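Side-chain contacts in transcriptional regulator (Bacillus halodurans, PDB 1Z4E), which probably transfers acyl groups as a member of the GNAT acetyltransferase family, although it was named a transcriptional regulator: residues A[46-49]-A[50-53]; A[60-63]-A[64-67]. All coordinates share one frame; numbering follows the deposited sequence.

Interaction 1: A[46-49]-A[50-53]; sequences FKEI and KKDK
E48 and K51 meet through a matched pair of torsions: the glutamate chain is folded about its CB-CG bond (chi2 -61°), while the lysine sets its CG between its own backbone N and carbonyl carbon (chi1 72°) and then runs extended. The two side chains therefore lie alongside each other and point the same way, with OE1 of E48 3.3 Å from CE of K51 and 3.5 Å from its NZ, a salt bridge at the long end of the range. The base of the lysine chain lies against the backbone, its CG 3.2 Å from the carbonyl O of E48, while its end reaches the carboxylate. With an alanine at E48, the ammonium of K51 would probably lose its carboxylate mate and its chain be freer to turn. The pairing decorates the last turn of helix 40-51, where the regular i to i+4 bonds are still sound: K50 N reaches F46 O at 2.9 Å and K51 N reaches K47 O at 3.1 Å. One residue on, the pattern gives way. D52 N bonds to I49 O at 3.2 Å, approaching from above the carbonyl plane, and keeps only a weak bond to E48 O, while a water donates to D52 OD2 and weakly to E48 O. D52 OD1 accepts from N54 N just beyond. On another side, F46 brings CE2 to 4.2 Å from CD of K50, whose NZ pairs with E12. F46 and I49 pack against L57 of strand 55-62, and P76 of the second subunit touches E48 and I49.

Interaction 2: A[60-63]-A[64-67]; sequences ACNG and EEIV
N62 and E65 stand side by side at the two ends of a tight turn, and the asparagine can be followed outward atom by atom. Its CB lies 3.8 Å from both O and OE1 of E65, and also touches CG1 of V67. CG stands off anti to the backbone N (chi1 175°), a setting E65 shares at 177°, which keeps the two chains side by side. At the tip, ND2 donates to OE1 of E65 over 2.9 Å, meeting that oxygen nearly along its C-O axis, with the amide and carboxylate planes 30° apart. Below this exposed bridge, N62 N gives a nearly straight bond to E65 O, whereas E65 N reaches back to N62 O from above the carbonyl plane at 3.2 Å. Further along the face of N62 and E65, the CB of A60 packs against CG2 of V67 next to I102 of helix 102-116, and V67 N binds A60 O at 2.8 Å. On the face of C61 and I66, SG of C61 touches CD1 of I66 at 3.7 Å, beside R8 of strand 6-9. G63 has a positive phi, which favours glycine. N62 to E65 thus form a type II' turn, the two-residue loop of an antiparallel beta hairpin between strands 55-62 and 65-76 of the GNAT fold.

How the interactions relate
Interactions 1 and 2 follow in series along the chain, their centres 21 Å apart and without touching, and strand 55-62 ties them together: helix 40-51 packs on its early part through F46 and I49, and the strand's other end enters the hairpin turn. Both are partly buried and illustrate one principle, that an exposed or partly exposed polar pair can stand beside buried apolar residues. In 46-53 that pair is a long salt bridge in the last turn of the helix, where the i to i+4 bonding ends, with the second subunit near. In 60-67 it is an amide-carboxylate hydrogen bond across neighbouring strands, and no other chain of the assembly touches the turn.

Interaction 1: A[46-49]-A[50-53]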
ATOM      1  N   PHE A  46     -17.260  -2.530  -0.226  1.00 13.68           N
ATOM      2  CA  PHE A  46     -17.623  -1.444  -1.131  1.00 13.96           C
ATOM      3  C   PHE A  46     -18.062  -0.212  -0.360  1.00 15.02           C
ATOM      4  O   PHE A  46     -17.659   0.904  -0.685  1.00 13.12           O
ATOM      5  CB  PHE A  46     -18.751  -1.857  -2.087  1.00 14.54           C
ATOM      6  CG  PHE A  46     -19.084  -0.799  -3.102  1.00 19.55           C
ATOM      7  CD1 PHE A  46     -18.345  -0.689  -4.280  1.00 19.63           C
ATOM      8  CD2 PHE A  46     -20.086   0.139  -2.847  1.00 16.59           C
ATOM      9  CE1 PHE A  46     -18.593   0.343  -5.191  1.00 21.76           C
ATOM     10  CE2 PHE A  46     -20.341   1.178  -3.752  1.00 13.95           C
ATOM     11  CZ  PHE A  46     -19.593   1.280  -4.925  1.00 23.37           C
ATOM     12  N   LYS A  47     -18.898  -0.414   0.657  1.00 14.56           N
ATOM     13  CA  LYS A  47     -19.392   0.691   1.474  1.00 18.59           C
ATOM     14  C   LYS A  47     -18.265   1.415   2.210  1.00 16.36           C
ATOM     15  O   LYS A  47     -18.260   2.644   2.295  1.00 18.39           O
ATOM     16  CB  LYS A  47     -20.426   0.185   2.488  1.00 19.71           C
ATOM     17  CG  LYS A  47     -21.743  -0.288   1.870  1.00 21.40           C
ATOM     18  CD  LYS A  47     -22.731  -0.712   2.963  1.00 24.70           C
ATOM     19  CE  LYS A  47     -24.070  -1.151   2.385  1.00 28.95           C
ATOM     20  NZ  LYS A  47     -25.008  -1.578   3.462  1.00 30.52           N
ATOM     21  N   GLU A  48     -17.318   0.653   2.750  1.00 16.25           N
ATOM     22  CA  GLU A  48     -16.191   1.245   3.472  1.00 19.04           C
ATOM     23  C   GLU A  48     -15.340   2.082   2.517  1.00 17.49           C
ATOM     24  O   GLU A  48     -14.920   3.189   2.852  1.00 16.56           O
ATOM     25  CB  GLU A  48     -15.331   0.150   4.106  1.00 26.56           C
ATOM     26  CG  GLU A  48     -16.060  -0.679   5.151  1.00 26.98           C
ATOM     27  CD  GLU A  48     -16.545   0.158   6.320  1.00 42.51           C
ATOM     28  OE1 GLU A  48     -15.698   0.764   7.012  1.00 45.10           O
ATOM     29  OE2 GLU A  48     -17.776   0.213   6.544  1.00 46.22           O
ATOM     30  N   ILE A  49     -15.106   1.549   1.322  1.00 14.89           N
ATOM     31  CA  ILE A  49     -14.319   2.243   0.309  1.00 14.83           C
ATOM     32  C   ILE A  49     -15.034   3.528  -0.113  1.00 15.26           C
ATOM     33  O   ILE A  49     -14.424   4.598  -0.206  1.00 16.10           O
ATOM     34  CB  ILE A  49     -14.117   1.334  -0.933  1.00 14.82           C
ATOM     35  CG1 ILE A  49     -13.211   0.152  -0.561  1.00 18.11           C
ATOM     36  CG2 ILE A  49     -13.530   2.136  -2.091  1.00 15.77           C
ATOM     37  CD1 ILE A  49     -13.120  -0.933  -1.632  1.00 23.70           C
ATOM     38  N   LYS A  50     -16.339   3.417  -0.344  1.00 15.62           N
ATOM     39  CA  LYS A  50     -17.140   4.559  -0.773  1.00 16.54           C
ATOM     40  C   LYS A  50     -17.102   5.732   0.203  1.00 17.71           C
ATOM     41  O   LYS A  50     -16.972   6.879  -0.214  1.00 20.36           O
ATOM     42  CB  LYS A  50     -18.601   4.132  -0.990  1.00 20.00           C
ATOM     43  CG  LYS A  50     -19.510   5.244  -1.496  1.00 23.29           C
ATOM     44  CD  LYS A  50     -20.959   4.785  -1.600  1.00 21.59           C
ATOM     45  CE  LYS A  50     -21.846   5.872  -2.197  1.00 25.95           C
ATOM     46  NZ  LYS A  50     -23.246   5.389  -2.417  1.00 21.91           N
ATOM     47  N   LYS A  51     -17.215   5.450   1.498  1.00 18.42           N
ATOM     48  CA  LYS A  51     -17.213   6.520   2.491  1.00 22.07           C
ATOM     49  C   LYS A  51     -15.854   7.197   2.692  1.00 22.33           C
ATOM     50  O   LYS A  51     -15.788   8.308   3.210  1.00 23.14           O
ATOM     51  CB  LYS A  51     -17.742   6.009   3.835  1.00 41.96           C
ATOM     52  CG  LYS A  51     -16.812   5.089   4.599  1.00 43.64           C
ATOM     53  CD  LYS A  51     -17.417   4.752   5.963  1.00 50.20           C
ATOM     54  CE  LYS A  51     -16.434   3.994   6.852  1.00 50.33           C
ATOM     55  NZ  LYS A  51     -16.978   3.770   8.226  1.00 53.80           N
ATOM     56  N   ASP A  52     -14.775   6.533   2.288  1.00 14.10           N
ATOM     57  CA  ASP A  52     -13.433   7.107   2.425  1.00 16.87           C
ATOM     58  C   ASP A  52     -13.065   7.779   1.105  1.00 17.21           C
ATOM     59  O   ASP A  52     -12.850   7.096   0.100  1.00 17.56           O
ATOM     60  CB  ASP A  52     -12.421   6.002   2.744  1.00 19.82           C
ATOM     61  CG  ASP A  52     -11.018   6.538   3.005  1.00 18.97           C
ATOM     62  OD1 ASP A  52     -10.770   7.744   2.768  1.00 18.67           O
ATOM     63  OD2 ASP A  52     -10.159   5.741   3.441  1.00 24.39           O
ATOM     64  N   LYS A  53     -13.002   9.110   1.101  1.00 13.35           N
ATOM     65  CA  LYS A  53     -12.670   9.854  -0.118  1.00 16.41           C
ATOM     66  C   LYS A  53     -11.266   9.589  -0.683  1.00 15.58           C
ATOM     67  O   LYS A  53     -11.008   9.861  -1.856  1.00 17.45           O
ATOM     68  CB  LYS A  53     -12.842  11.361   0.108  1.00 35.24           C
ATOM     69  CG  LYS A  53     -14.290  11.808   0.258  1.00 42.98           C
ATOM     70  CD  LYS A  53     -14.407  13.325   0.427  1.00 42.39           C
ATOM     71  CE  LYS A  53     -14.083  14.085  -0.860  1.00 45.82           C
ATOM     72  NZ  LYS A  53     -15.076  13.828  -1.953  1.00 47.25           N
TER
HETATM   73  O   HOH W   1     -11.436   3.085   2.986  1.00 34.91           O

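Interaction 2: A[60-63]-A[64-67]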
ATOM      1  N   ALA A  60     -13.323   1.314 -16.056  1.00 11.67           N
ATOM      2  CA  ALA A  60     -13.215   1.720 -17.454  1.00 12.57           C
ATOM      3  C   ALA A  60     -14.502   1.153 -18.047  1.00 12.98           C
ATOM      4  O   ALA A  60     -14.811  -0.029 -17.856  1.00 16.72           O
ATOM      5  CB  ALA A  60     -12.000   1.071 -18.108  1.00 12.86           C
ATOM      6  N   CYS A  61     -15.245   1.983 -18.768  1.00 13.87           N
ATOM      7  CA  CYS A  61     -16.526   1.562 -19.310  1.00 12.80           C
ATOM      8  C   CYS A  61     -16.698   1.683 -20.818  1.00 14.32           C
ATOM      9  O   CYS A  61     -16.169   2.599 -21.448  1.00 13.36           O
ATOM     10  CB  CYS A  61     -17.638   2.378 -18.644  1.00 22.74           C
ATOM     11  SG  CYS A  61     -17.463   2.561 -16.857  1.00 22.07           S
ATOM     12  N   ASN A  62     -17.451   0.738 -21.374  1.00 17.67           N
ATOM     13  CA  ASN A  62     -17.806   0.706 -22.792  1.00 20.78           C
ATOM     14  C   ASN A  62     -19.325   0.782 -22.677  1.00 22.93           C
ATOM     15  O   ASN A  62     -20.025  -0.223 -22.814  1.00 18.88           O
ATOM     16  CB  ASN A  62     -17.382  -0.624 -23.429  1.00 14.97           C
ATOM     17  CG  ASN A  62     -17.832  -0.749 -24.875  1.00 17.36           C
ATOM     18  OD1 ASN A  62     -17.610   0.148 -25.680  1.00 14.94           O
ATOM     19  ND2 ASN A  62     -18.461  -1.873 -25.211  1.00 15.63           N
ATOM     20  N   GLY A  63     -19.833   1.980 -22.403  1.00 20.29           N
ATOM     21  CA  GLY A  63     -21.262   2.126 -22.204  1.00 23.36           C
ATOM     22  C   GLY A  63     -21.496   1.521 -20.830  1.00 24.17           C
ATOM     23  O   GLY A  63     -20.759   1.830 -19.892  1.00 21.75           O
ATOM     24  N   GLU A  64     -22.479   0.636 -20.702  1.00 24.70           N
ATOM     25  CA  GLU A  64     -22.767   0.010 -19.413  1.00 28.13           C
ATOM     26  C   GLU A  64     -21.855  -1.179 -19.126  1.00 27.10           C
ATOM     27  O   GLU A  64     -21.826  -1.699 -18.011  1.00 24.89           O
ATOM     28  CB  GLU A  64     -24.225  -0.442 -19.361  1.00 36.29           C
ATOM     29  CG  GLU A  64     -25.230   0.700 -19.356  1.00 40.71           C
ATOM     30  CD  GLU A  64     -26.666   0.206 -19.352  1.00 49.43           C
ATOM     31  OE1 GLU A  64     -27.011  -0.618 -18.479  1.00 47.19           O
ATOM     32  OE2 GLU A  64     -27.449   0.645 -20.221  1.00 51.31           O
ATOM     33  N   GLU A  65     -21.104  -1.603 -20.135  1.00 20.28           N
ATOM     34  CA  GLU A  65     -20.203  -2.734 -19.981  1.00 16.62           C
ATOM     35  C   GLU A  65     -18.901  -2.307 -19.310  1.00 13.14           C
ATOM     36  O   GLU A  65     -18.178  -1.442 -19.818  1.00 15.81           O
ATOM     37  CB  GLU A  65     -19.914  -3.346 -21.365  1.00 19.76           C
ATOM     38  CG  GLU A  65     -18.933  -4.507 -21.367  1.00 17.55           C
ATOM     39  CD  GLU A  65     -18.709  -5.066 -22.766  1.00 22.16           C
ATOM     40  OE1 GLU A  65     -18.322  -4.295 -23.674  1.00 18.89           O
ATOM     41  OE2 GLU A  65     -18.921  -6.280 -22.956  1.00 21.55           O
ATOM     42  N   ILE A  66     -18.603  -2.902 -18.160  1.00 15.38           N
ATOM     43  CA  ILE A  66     -17.367  -2.578 -17.459  1.00 16.46           C
ATOM     44  C   ILE A  66     -16.263  -3.398 -18.121  1.00 13.90           C
ATOM     45  O   ILE A  66     -16.346  -4.622 -18.185  1.00 14.23           O
ATOM     46  CB  ILE A  66     -17.446  -2.957 -15.959  1.00 14.02           C
ATOM     47  CG1 ILE A  66     -18.571  -2.170 -15.270  1.00 16.96           C
ATOM     48  CG2 ILE A  66     -16.108  -2.672 -15.285  1.00 13.44           C
ATOM     49  CD1 ILE A  66     -18.381  -0.654 -15.301  1.00 19.41           C
ATOM     50  N   VAL A  67     -15.228  -2.731 -18.615  1.00 11.06           N
ATOM     51  CA  VAL A  67     -14.152  -3.451 -19.276  1.00 12.02           C
ATOM     52  C   VAL A  67     -12.821  -3.389 -18.544  1.00 12.44           C
ATOM     53  O   VAL A  67     -11.825  -3.942 -19.013  1.00 11.72           O
ATOM     54  CB  VAL A  67     -13.976  -2.953 -20.724  1.00 17.81           C
ATOM     55  CG1 VAL A  67     -15.269  -3.174 -21.481  1.00 15.58           C
ATOM     56  CG2 VAL A  67     -13.600  -1.475 -20.744  1.00 17.17           C
TER